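Local coordinates for phosphatidylinositol-specific phospholipase C1 (Streptomyces antibioticus, PDB 3H4X), which belongs to the calcium-dependent phosphoinositide phospholipase C family and folds as a single chain round a curled, largely parallel beta-sheet barrel ringed by helices, at residues Pro293-Thr298 with Leu306-Gln311; Trp275-His280 with Ala314-Phe319. One frame throughout, in Å; residues are numbered along the deposited sequence.

Interaction 1: Pro293-Thr298 with Leu306-Gln311; sequences PVIDGT and LARVRQ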
loop_
_atom_site.group_PDB
_atom_site.type_symbol
_atom_site.label_atom_id
_atom_site.label_comp_id
_atom_site.label_asym_id
_atom_site.label_seq_id
_atom_site.Cartn_x
_atom_site.Cartn_y
_atom_site.Cartn_z
ATOM N N PRO A 293 -21.170 14.114 -4.915
ATOM C CA PRO A 293 -21.007 15.346 -4.148
ATOM C C PRO A 293 -20.054 15.136 -2.977
ATOM O O PRO A 293 -20.159 14.135 -2.267
ATOM C CB PRO A 293 -22.421 15.625 -3.629
ATOM C CG PRO A 293 -23.063 14.296 -3.553
ATOM C CD PRO A 293 -22.479 13.481 -4.675
ATOM N N VAL A 294 -19.141 16.077 -2.770
ATOM C CA VAL A 294 -18.073 15.882 -1.797
ATOM C C VAL A 294 -18.587 15.739 -0.366
ATOM O O VAL A 294 -19.577 16.367 0.026
ATOM C CB VAL A 294 -17.018 17.004 -1.868
ATOM C CG1 VAL A 294 -16.470 17.129 -3.279
ATOM C CG2 VAL A 294 -17.607 18.319 -1.398
ATOM N N ILE A 295 -17.913 14.890 0.402
ATOM C CA ILE A 295 -18.174 14.741 1.827
ATOM C C ILE A 295 -16.870 15.006 2.568
ATOM O O ILE A 295 -15.822 15.152 1.943
ATOM C CB ILE A 295 -18.718 13.344 2.165
ATOM C CG1 ILE A 295 -17.708 12.261 1.775
ATOM C CG2 ILE A 295 -20.060 13.114 1.473
ATOM C CD1 ILE A 295 -18.160 10.861 2.119
ATOM N N ASP A 296 -16.925 15.093 3.893
ATOM C CA ASP A 296 -15.728 15.436 4.650
ATOM C C ASP A 296 -14.690 14.318 4.584
ATOM O O ASP A 296 -15.035 13.138 4.610
ATOM C CB ASP A 296 -16.063 15.764 6.103
ATOM C CG ASP A 296 -14.967 16.555 6.774
ATOM O OD1 ASP A 296 -14.884 17.779 6.529
ATOM O OD2 ASP A 296 -14.185 15.957 7.542
ATOM N N GLY A 297 -13.420 14.704 4.502
ATOM C CA GLY A 297 -12.329 13.741 4.405
ATOM C C GLY A 297 -11.962 13.108 5.735
ATOM O O GLY A 297 -11.256 12.098 5.775
ATOM N N THR A 298 -12.443 13.694 6.829
ATOM C CA THR A 298 -12.099 13.220 8.164
ATOM C C THR A 298 -13.337 12.864 8.973
ATOM O O THR A 298 -13.435 11.764 9.520
ATOM C CB THR A 298 -11.276 14.275 8.928
ATOM O OG1 THR A 298 -10.129 14.639 8.152
ATOM C CG2 THR A 298 -10.828 13.737 10.283
ATOM N N LEU A 306 -20.272 5.274 4.306
ATOM C CA LEU A 306 -20.674 3.952 3.851
ATOM C C LEU A 306 -21.211 4.001 2.424
ATOM O O LEU A 306 -20.897 3.137 1.604
ATOM C CB LEU A 306 -21.718 3.349 4.793
ATOM C CG LEU A 306 -21.187 2.851 6.139
ATOM C CD1 LEU A 306 -22.331 2.423 7.043
ATOM C CD2 LEU A 306 -20.203 1.708 5.933
ATOM N N ALA A 307 -22.028 5.008 2.132
ATOM C CA ALA A 307 -22.564 5.175 0.787
ATOM C C ALA A 307 -21.432 5.370 -0.216
ATOM O O ALA A 307 -21.464 4.838 -1.322
ATOM C CB ALA A 307 -23.532 6.349 0.737
ATOM N N ARG A 308 -20.428 6.137 0.185
ATOM C CA ARG A 308 -19.289 6.408 -0.680
ATOM C C ARG A 308 -18.485 5.130 -0.953
ATOM O O ARG A 308 -18.084 4.870 -2.089
ATOM C CB ARG A 308 -18.417 7.505 -0.067
ATOM C CG ARG A 308 -17.227 7.941 -0.909
ATOM C CD ARG A 308 -17.597 8.302 -2.345
ATOM N NE ARG A 308 -18.729 9.224 -2.473
ATOM C CZ ARG A 308 -18.662 10.539 -2.285
ATOM N NH1 ARG A 308 -17.523 11.115 -1.919
ATOM N NH2 ARG A 308 -19.747 11.286 -2.451
ATOM N N VAL A 309 -18.267 4.324 0.080
ATOM C CA VAL A 309 -17.576 3.053 -0.102
ATOM C C VAL A 309 -18.346 2.146 -1.064
ATOM O O VAL A 309 -17.763 1.525 -1.951
ATOM C CB VAL A 309 -17.344 2.338 1.242
ATOM C CG1 VAL A 309 -16.790 0.946 1.016
ATOM C CG2 VAL A 309 -16.397 3.153 2.107
ATOM N N ARG A 310 -19.663 2.080 -0.893
ATOM C CA ARG A 310 -20.491 1.273 -1.780
ATOM C C ARG A 310 -20.423 1.763 -3.226
ATOM O O ARG A 310 -20.378 0.965 -4.159
ATOM C CB ARG A 310 -21.939 1.267 -1.294
ATOM C CG ARG A 310 -22.133 0.575 0.038
ATOM C CD ARG A 310 -22.010 -0.927 -0.109
ATOM N NE ARG A 310 -22.443 -1.625 1.099
ATOM C CZ ARG A 310 -22.727 -2.922 1.151
ATOM N NH1 ARG A 310 -22.626 -3.669 0.060
ATOM N NH2 ARG A 310 -23.114 -3.472 2.294
ATOM N N GLN A 311 -20.424 3.079 -3.404
ATOM C CA GLN A 311 -20.325 3.646 -4.744
ATOM C C GLN A 311 -19.010 3.231 -5.398
ATOM O O GLN A 311 -18.977 2.817 -6.556
ATOM C CB GLN A 311 -20.424 5.173 -4.710
ATOM C CG GLN A 311 -20.318 5.801 -6.097
ATOM C CD GLN A 311 -20.235 7.310 -6.070
ATOM O OE1 GLN A 311 -20.026 7.919 -5.024
ATOM N NE2 GLN A 311 -20.411 7.928 -7.233
#
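Arg308 reaches from its helix to the loop 293-298 and grips the backbone there. Arg308 NH2 gives a hydrogen bond to the carbonyl O of Pro293, with NH2 and O 2.9 Å apart and an N-H...O angle of 162°. The oxygen lies in the guanidinium plane, at its edge. Seen from the carbonyl, the donor stands above the plane of the peptide group. Ile295 CD1 lies over one face of the guanidinium, near its rim and 4.1 Å above the plane. Ile295 CD1 also meets Arg308 CB at 4.0 Å. Ile295 CG1 comes within 3.9 Å of Arg308 NH1. The isoleucine and arginine chains run alongside one another, pointing opposite ways. Arg308 leaves the helix with CG anti to the backbone N (chi1 -177°), then bends at chi2 and chi3. This folds the guanidinium back beside Gln311, whose OE1 takes a weak bond from Arg308 NE. Pro293 follows a cis peptide bond and adds a looser contact, Pro293 CD lying 4.2 Å from Arg308 NH2. Arg308 is buried, and backbone oxygens help to satisfy its charged group. NH1 bonds to Ala288 O and weakly to His289 O. A buried arginine thus bonds backbone carbonyls of a strand-to-helix loop of the barrel. It pins helix 302-314 to its own entry loop, which follows strand 282-286.

Interaction 2: Trp275-His280 with Ala314-Phe319; sequences WYDTRH and AAHASF. With EOH (ethanol), chain N.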
loop_
_atom_site.group_PDB
_atom_site.type_symbol
_atom_site.label_atom_id
_atom_site.label_comp_id
_atom_site.label_asym_id
_atom_site.label_seq_id
_atom_site.Cartn_x
_atom_site.Cartn_y
_atom_site.Cartn_z
ATOM N N TRP A 275 -12.167 -2.806 -16.306
ATOM C CA TRP A 275 -10.956 -3.421 -16.837
ATOM C C TRP A 275 -10.105 -4.018 -15.719
ATOM O O TRP A 275 -9.582 -5.123 -15.845
ATOM C CB TRP A 275 -10.168 -2.360 -17.604
ATOM C CG TRP A 275 -8.900 -2.812 -18.258
ATOM C CD1 TRP A 275 -8.780 -3.447 -19.460
ATOM C CD2 TRP A 275 -7.566 -2.615 -17.771
ATOM N NE1 TRP A 275 -7.454 -3.671 -19.742
ATOM C CE2 TRP A 275 -6.690 -3.171 -18.722
ATOM C CE3 TRP A 275 -7.029 -2.028 -16.620
ATOM C CZ2 TRP A 275 -5.308 -3.160 -18.557
ATOM C CZ3 TRP A 275 -5.659 -2.018 -16.460
ATOM C CH2 TRP A 275 -4.813 -2.578 -17.424
ATOM N N TYR A 276 -9.979 -3.280 -14.619
ATOM C CA TYR A 276 -9.163 -3.718 -13.483
ATOM C C TYR A 276 -9.761 -4.939 -12.806
ATOM O O TYR A 276 -9.050 -5.861 -12.411
ATOM C CB TYR A 276 -9.009 -2.588 -12.454
ATOM C CG TYR A 276 -8.362 -1.365 -13.036
ATOM C CD1 TYR A 276 -6.982 -1.200 -13.000
ATOM C CD2 TYR A 276 -9.124 -0.389 -13.655
ATOM C CE1 TYR A 276 -6.385 -0.090 -13.555
ATOM C CE2 TYR A 276 -8.534 0.724 -14.211
ATOM C CZ TYR A 276 -7.164 0.868 -14.158
ATOM O OH TYR A 276 -6.564 1.969 -14.715
ATOM N N ASP A 277 -11.078 -4.925 -12.655
ATOM C CA ASP A 277 -11.789 -5.997 -11.970
ATOM C C ASP A 277 -11.716 -7.289 -12.784
ATOM O O ASP A 277 -11.459 -8.369 -12.248
ATOM C CB ASP A 277 -13.241 -5.572 -11.758
ATOM C CG ASP A 277 -13.909 -6.290 -10.604
ATOM O OD1 ASP A 277 -13.363 -7.304 -10.117
ATOM O OD2 ASP A 277 -14.997 -5.829 -10.193
ATOM N N THR A 278 -11.919 -7.168 -14.091
ATOM C CA THR A 278 -11.874 -8.321 -14.983
ATOM C C THR A 278 -10.523 -9.034 -14.906
ATOM O O THR A 278 -10.452 -10.265 -14.955
ATOM C CB THR A 278 -12.165 -7.895 -16.437
ATOM O OG1 THR A 278 -13.485 -7.340 -16.518
ATOM C CG2 THR A 278 -12.051 -9.082 -17.378
ATOM N N ARG A 279 -9.458 -8.254 -14.767
ATOM C CA ARG A 279 -8.102 -8.794 -14.765
ATOM C C ARG A 279 -7.568 -9.109 -13.369
ATOM O O ARG A 279 -6.443 -9.591 -13.225
ATOM C CB ARG A 279 -7.165 -7.835 -15.502
ATOM C CG ARG A 279 -7.370 -7.849 -17.012
ATOM C CD ARG A 279 -6.827 -6.604 -17.694
ATOM N NE ARG A 279 -6.864 -6.738 -19.149
ATOM C CZ ARG A 279 -5.790 -6.909 -19.915
ATOM N NH1 ARG A 279 -4.580 -6.953 -19.373
ATOM N NH2 ARG A 279 -5.923 -7.025 -21.231
ATOM N N HIS A 280 -8.385 -8.841 -12.353
ATOM C CA HIS A 280 -8.034 -9.105 -10.955
ATOM C C HIS A 280 -6.916 -8.207 -10.427
ATOM O O HIS A 280 -6.224 -8.557 -9.468
ATOM C CB HIS A 280 -7.692 -10.581 -10.740
ATOM C CG HIS A 280 -8.688 -11.518 -11.348
ATOM N ND1 HIS A 280 -10.040 -11.431 -11.096
ATOM C CD2 HIS A 280 -8.531 -12.548 -12.212
ATOM C CE1 HIS A 280 -10.672 -12.373 -11.772
ATOM N NE2 HIS A 280 -9.779 -13.064 -12.459
ATOM N N ALA A 314 -18.934 -0.458 -6.401
ATOM C CA ALA A 314 -19.663 -0.690 -7.646
ATOM C C ALA A 314 -18.836 -0.235 -8.847
ATOM O O ALA A 314 -18.959 -0.783 -9.943
ATOM C CB ALA A 314 -21.010 0.010 -7.614
ATOM N N ALA A 315 -17.985 0.764 -8.625
ATOM C CA ALA A 315 -17.076 1.255 -9.658
ATOM C C ALA A 315 -15.741 0.497 -9.678
ATOM O O ALA A 315 -14.771 0.955 -10.280
ATOM C CB ALA A 315 -16.841 2.747 -9.487
ATOM N N HIS A 316 -15.704 -0.657 -9.014
ATOM C CA HIS A 316 -14.592 -1.608 -9.126
ATOM C C HIS A 316 -13.329 -1.270 -8.341
ATOM O O HIS A 316 -12.272 -1.836 -8.596
ATOM C CB HIS A 316 -14.253 -1.871 -10.594
ATOM C CG HIS A 316 -15.438 -2.276 -11.414
ATOM N ND1 HIS A 316 -15.975 -3.546 -11.374
ATOM C CD2 HIS A 316 -16.199 -1.572 -12.283
ATOM C CE1 HIS A 316 -17.015 -3.605 -12.188
ATOM N NE2 HIS A 316 -17.172 -2.420 -12.751
ATOM N N ALA A 317 -13.434 -0.377 -7.368
ATOM C CA ALA A 317 -12.310 -0.142 -6.470
ATOM C C ALA A 317 -12.009 -1.402 -5.662
ATOM O O ALA A 317 -12.922 -2.151 -5.301
ATOM C CB ALA A 317 -12.613 1.012 -5.531
ATOM N N SER A 318 -10.730 -1.634 -5.380
ATOM C CA SER A 318 -10.336 -2.604 -4.359
ATOM C C SER A 318 -10.264 -1.928 -2.997
ATOM O O SER A 318 -10.589 -2.536 -1.976
ATOM C CB SER A 318 -8.968 -3.203 -4.668
ATOM O OG SER A 318 -8.982 -3.914 -5.886
ATOM N N PHE A 319 -9.816 -0.675 -2.981
ATOM C CA PHE A 319 -9.705 0.091 -1.746
ATOM C C PHE A 319 -10.216 1.501 -1.979
ATOM O O PHE A 319 -9.987 2.078 -3.041
ATOM C CB PHE A 319 -8.249 0.192 -1.277
ATOM C CG PHE A 319 -7.595 -1.128 -1.000
ATOM C CD1 PHE A 319 -7.596 -1.664 0.278
ATOM C CD2 PHE A 319 -6.954 -1.824 -2.013
ATOM C CE1 PHE A 319 -6.976 -2.872 0.532
ATOM C CE2 PHE A 319 -6.332 -3.035 -1.759
ATOM C CZ PHE A 319 -6.347 -3.559 -0.488
HETATM C C1 EOH N . -14.542 -9.645 -11.833
HETATM C C2 EOH N . -15.429 -9.024 -12.906
HETATM O O EOH N . -13.488 -10.399 -12.388
#
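His316 lays the edge of its imidazole against the carboxylate of Asp277. His316 ND1 donates to Asp277 OD2 at 2.8 Å, with an N-H...O angle of 167°. The oxygen lies close to the ring plane and accepts the hydrogen bond through its anti lone pair. The carboxylate and ring planes are 70° apart. Asp277 CB also touches the ring, 3.4 Å from His316 ND1. Asp277 has CG anti to its own N (chi1 -156°), which carries the carboxylate from helix 274-278 across to the histidine. His316 has positive phi and is the C-prime residue of a Schellman motif ending helix 302-314. An ethanol, probably from the crystallisation liquor, sits beside the aspartate. Its O gives a hydrogen bond to the backbone O of Asp277 at 2.9 Å, and its C1 lies 3.1 Å from Asp277 OD1. Arg337 NE bonds to His316 O and makes a long, weak ion pair with Asp277 OD1. The contact is thus a single His-carboxylate hydrogen bond near the surface, joining the last turn of helix 274-278 to the turn that follows helix 302-314. The bond places a proton on ND1 and leaves the state of NE2 undecided; the nearby carboxylate would, if anything, make a protonated ring easier.

Overall arrangement
The two contacts lie about 18 Å apart, centre to centre, and are linked by helix 302-314: interaction 1 uses its body, interaction 2 the turn just after it. Along the chain, segment 275-280 comes first, followed by strand 282-286, segment 293-298, segment 306-311 on the helix, and segment 314-319 leading into strand 319-322. Strands 282-286 and 319-322 are parallel neighbours in the central sheet. With helix 302-314 between them they form a beta-alpha-beta crossover, which the two contacts fasten at the loop before the helix and the turn after it. Their centres lie about 20 Å and 16 Å from the centre of the chain, where this helix packs outside the barrel.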